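PF14_0633 protein (PDB 3IGM) binds its cognate DNA as a domain-swapped dimer through its AP2 domain and probably regulates transcription in Plasmodium falciparum. Local coordinates at residues 17-22 with 33-37. Residues are numbered along the deposited sequence.
Sequences MCAWLA and RTFHP. With nucleotides of chain B.
Strands 19-22 and 33-35 run antiparallel in one hairpin, their axes 4.6 Å apart at 152°. C18 is left-handed (phi/psi 56/51); C18 and A19 both face N14, a G1 beta bulge. Two backbone hydrogen bonds pair R33 with A22: R33 N to A22 O, 2.8 Å, and A22 N to R33 O, 2.9 Å. T34 faces L21 in a non-hydrogen-bonded pair, so T34 N turns outward and hydrogen-bonds to OP2 of DC3 of the DNA, chain B (2.8 Å). T34 OG1 lies 3.2 Å from L21 CD2. M17 SD accepts a weak hydrogen bond from N4 of DC3 (3.3 Å). F35 forms the next hydrogen-bonded pair: F35 N to W20 O, 2.7 Å, and W20 N to F35 O, 3.1 Å. F35 (chi1 m), W20 and A22 share the face against the second subunit; W20 NE1 hydrogen-bonds to the backbone O of its K44. A19 CB lies over one face of the H36 ring (chi1 m), a CH-pi contact 3.8 Å from the centroid. H36 NE2 gives OP2 of DG2 of chain B a very short 2.5 Å hydrogen bond; a water bridges H36 ND1 and C18 O, 2.6 Å from each. P37 CD sits 3.2 Å from C18 O; C18 is disulfide-bonded to C18 of the second subunit. This is the three-stranded AP2-domain sheet, one face on DNA, the other on the second subunit's swapped helix.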
loop_
_atom_site.group_PDB
_atom_site.type_symbol
_atom_site.label_atom_id
_atom_site.label_comp_id
_atom_site.label_asym_id
_atom_site.label_seq_id
_atom_site.Cartn_x
_atom_site.Cartn_y
_atom_site.Cartn_z
ATOM N N MET A 17 1.523 8.468 -3.386
ATOM C CA MET A 17 0.249 8.024 -3.963
ATOM C C MET A 17 0.081 6.516 -3.893
ATOM O O MET A 17 -1.028 6.001 -3.985
ATOM C CB MET A 17 0.126 8.475 -5.420
ATOM C CG MET A 17 0.160 9.987 -5.622
ATOM S SD MET A 17 0.141 10.445 -7.367
ATOM C CE MET A 17 -1.496 9.845 -7.798
ATOM N N CYS A 18 1.188 5.798 -3.740
ATOM C CA CYS A 18 1.144 4.345 -3.845
ATOM C C CYS A 18 0.551 3.955 -5.219
ATOM O O CYS A 18 -0.392 3.163 -5.315
ATOM C CB CYS A 18 0.340 3.764 -2.677
ATOM S SG CYS A 18 0.428 1.978 -2.521
ATOM N N ALA A 19 1.112 4.537 -6.279
ATOM C CA ALA A 19 0.637 4.337 -7.653
ATOM C C ALA A 19 1.779 4.534 -8.638
ATOM O O ALA A 19 2.730 5.292 -8.365
ATOM C CB ALA A 19 -0.490 5.317 -7.975
ATOM N N TRP A 20 1.671 3.848 -9.777
ATOM C CA TRP A 20 2.509 4.076 -10.938
ATOM C C TRP A 20 1.933 5.241 -11.710
ATOM O O TRP A 20 0.725 5.267 -11.978
ATOM C CB TRP A 20 2.488 2.855 -11.878
ATOM C CG TRP A 20 2.917 1.571 -11.246
ATOM C CD1 TRP A 20 2.112 0.587 -10.757
ATOM C CD2 TRP A 20 4.267 1.137 -11.033
ATOM N NE1 TRP A 20 2.882 -0.441 -10.247
ATOM C CE2 TRP A 20 4.207 -0.124 -10.405
ATOM C CE3 TRP A 20 5.524 1.698 -11.313
ATOM C CZ2 TRP A 20 5.362 -0.845 -10.048
ATOM C CZ3 TRP A 20 6.675 0.979 -10.951
ATOM C CH2 TRP A 20 6.578 -0.277 -10.333
ATOM N N LEU A 21 2.773 6.209 -12.071
ATOM C CA LEU A 21 2.350 7.197 -13.047
ATOM C C LEU A 21 3.111 6.997 -14.346
ATOM O O LEU A 21 4.315 6.753 -14.352
ATOM C CB LEU A 21 2.464 8.647 -12.556
ATOM C CG LEU A 21 2.028 9.137 -11.172
ATOM C CD1 LEU A 21 1.808 10.644 -11.186
ATOM C CD2 LEU A 21 0.847 8.433 -10.571
ATOM N N ALA A 22 2.370 7.054 -15.441
ATOM C CA ALA A 22 2.933 7.020 -16.775
ATOM C C ALA A 22 3.019 8.465 -17.236
ATOM O O ALA A 22 1.999 9.176 -17.339
ATOM C CB ALA A 22 2.032 6.189 -17.706
ATOM N N ARG A 33 -0.467 10.010 -16.224
ATOM C CA ARG A 33 -1.661 9.217 -15.975
ATOM C C ARG A 33 -1.392 8.277 -14.797
ATOM O O ARG A 33 -0.376 7.573 -14.763
ATOM C CB ARG A 33 -2.064 8.449 -17.236
ATOM C CG ARG A 33 -3.200 7.433 -17.067
ATOM C CD ARG A 33 -4.591 8.043 -17.106
ATOM N NE ARG A 33 -4.907 8.687 -18.381
ATOM C CZ ARG A 33 -5.711 8.176 -19.313
ATOM N NH1 ARG A 33 -6.285 6.984 -19.163
ATOM N NH2 ARG A 33 -5.948 8.870 -20.410
ATOM N N THR A 34 -2.318 8.273 -13.845
ATOM C CA THR A 34 -2.170 7.533 -12.612
ATOM C C THR A 34 -2.765 6.115 -12.664
ATOM O O THR A 34 -3.913 5.923 -13.086
ATOM C CB THR A 34 -2.812 8.336 -11.460
ATOM O OG1 THR A 34 -2.077 9.563 -11.275
ATOM C CG2 THR A 34 -2.801 7.539 -10.182
ATOM N N PHE A 35 -1.979 5.140 -12.207
ATOM C CA PHE A 35 -2.404 3.739 -12.145
ATOM C C PHE A 35 -2.205 3.155 -10.743
ATOM O O PHE A 35 -1.102 2.701 -10.396
ATOM C CB PHE A 35 -1.633 2.903 -13.176
ATOM C CG PHE A 35 -1.947 3.259 -14.604
ATOM C CD1 PHE A 35 -2.959 2.577 -15.301
ATOM C CD2 PHE A 35 -1.243 4.267 -15.251
ATOM C CE1 PHE A 35 -3.257 2.897 -16.618
ATOM C CE2 PHE A 35 -1.528 4.600 -16.575
ATOM C CZ PHE A 35 -2.541 3.908 -17.263
ATOM N N HIS A 36 -3.266 3.187 -9.939
ATOM C CA HIS A 36 -3.260 2.558 -8.615
ATOM C C HIS A 36 -3.370 1.043 -8.754
ATOM O O HIS A 36 -4.053 0.554 -9.669
ATOM C CB HIS A 36 -4.446 3.049 -7.776
ATOM C CG HIS A 36 -4.306 4.461 -7.307
ATOM N ND1 HIS A 36 -3.557 4.808 -6.204
ATOM C CD2 HIS A 36 -4.809 5.618 -7.800
ATOM C CE1 HIS A 36 -3.612 6.116 -6.030
ATOM N NE2 HIS A 36 -4.369 6.630 -6.983
ATOM N N PRO A 37 -2.721 0.292 -7.841
ATOM C CA PRO A 37 -2.987 -1.140 -7.820
ATOM C C PRO A 37 -4.486 -1.391 -7.848
ATOM O O PRO A 37 -5.271 -0.678 -7.191
ATOM C CB PRO A 37 -2.387 -1.591 -6.488
ATOM C CG PRO A 37 -1.278 -0.619 -6.229
ATOM C CD PRO A 37 -1.733 0.694 -6.821
ATOM P P DG B 2 -6.556 9.039 -7.640
ATOM O OP1 DG B 2 -7.261 7.813 -8.082
ATOM O OP2 DG B 2 -5.182 8.964 -7.089
ATOM O "O5'" DG B 2 -6.484 10.062 -8.856
ATOM C "C5'" DG B 2 -7.620 10.378 -9.644
ATOM C "C4'" DG B 2 -7.193 11.424 -10.648
ATOM O "O4'" DG B 2 -6.700 12.595 -9.945
ATOM C "C3'" DG B 2 -6.072 10.976 -11.584
ATOM O "O3'" DG B 2 -6.358 11.457 -12.899
ATOM C "C2'" DG B 2 -4.800 11.604 -11.006
ATOM C "C1'" DG B 2 -5.327 12.814 -10.234
ATOM N N9 DG B 2 -4.608 13.047 -8.981
ATOM C C8 DG B 2 -4.112 12.098 -8.123
ATOM N N7 DG B 2 -3.515 12.594 -7.078
ATOM C C5 DG B 2 -3.621 13.967 -7.255
ATOM C C6 DG B 2 -3.142 15.017 -6.438
ATOM O O6 DG B 2 -2.530 14.909 -5.372
ATOM N N1 DG B 2 -3.454 16.273 -6.957
ATOM C C2 DG B 2 -4.132 16.484 -8.144
ATOM N N2 DG B 2 -4.332 17.757 -8.508
ATOM N N3 DG B 2 -4.579 15.504 -8.934
ATOM C C4 DG B 2 -4.284 14.268 -8.426
ATOM P P DC B 3 -5.354 11.284 -14.129
ATOM O OP1 DC B 3 -6.144 11.392 -15.372
ATOM O OP2 DC B 3 -4.495 10.093 -13.899
ATOM O "O5'" DC B 3 -4.481 12.622 -14.035
ATOM C "C5'" DC B 3 -5.143 13.887 -14.116
ATOM C "C4'" DC B 3 -4.195 15.008 -13.741
ATOM O "O4'" DC B 3 -3.727 14.801 -12.391
ATOM C "C3'" DC B 3 -2.918 15.068 -14.575
ATOM O "O3'" DC B 3 -3.140 16.016 -15.604
ATOM C "C2'" DC B 3 -1.819 15.475 -13.584
ATOM C "C1'" DC B 3 -2.548 15.563 -12.251
ATOM N N1 DC B 3 -1.839 15.001 -11.074
ATOM C C2 DC B 3 -1.278 15.914 -10.160
ATOM O O2 DC B 3 -1.379 17.138 -10.362
ATOM N N3 DC B 3 -0.644 15.417 -9.078
ATOM C C4 DC B 3 -0.549 14.092 -8.878
ATOM N N4 DC B 3 0.088 13.689 -7.766
ATOM C C5 DC B 3 -1.106 13.146 -9.806
ATOM C C6 DC B 3 -1.734 13.642 -10.886
HETATM O O HOH W 1 -2.831 2.991 -4.540
#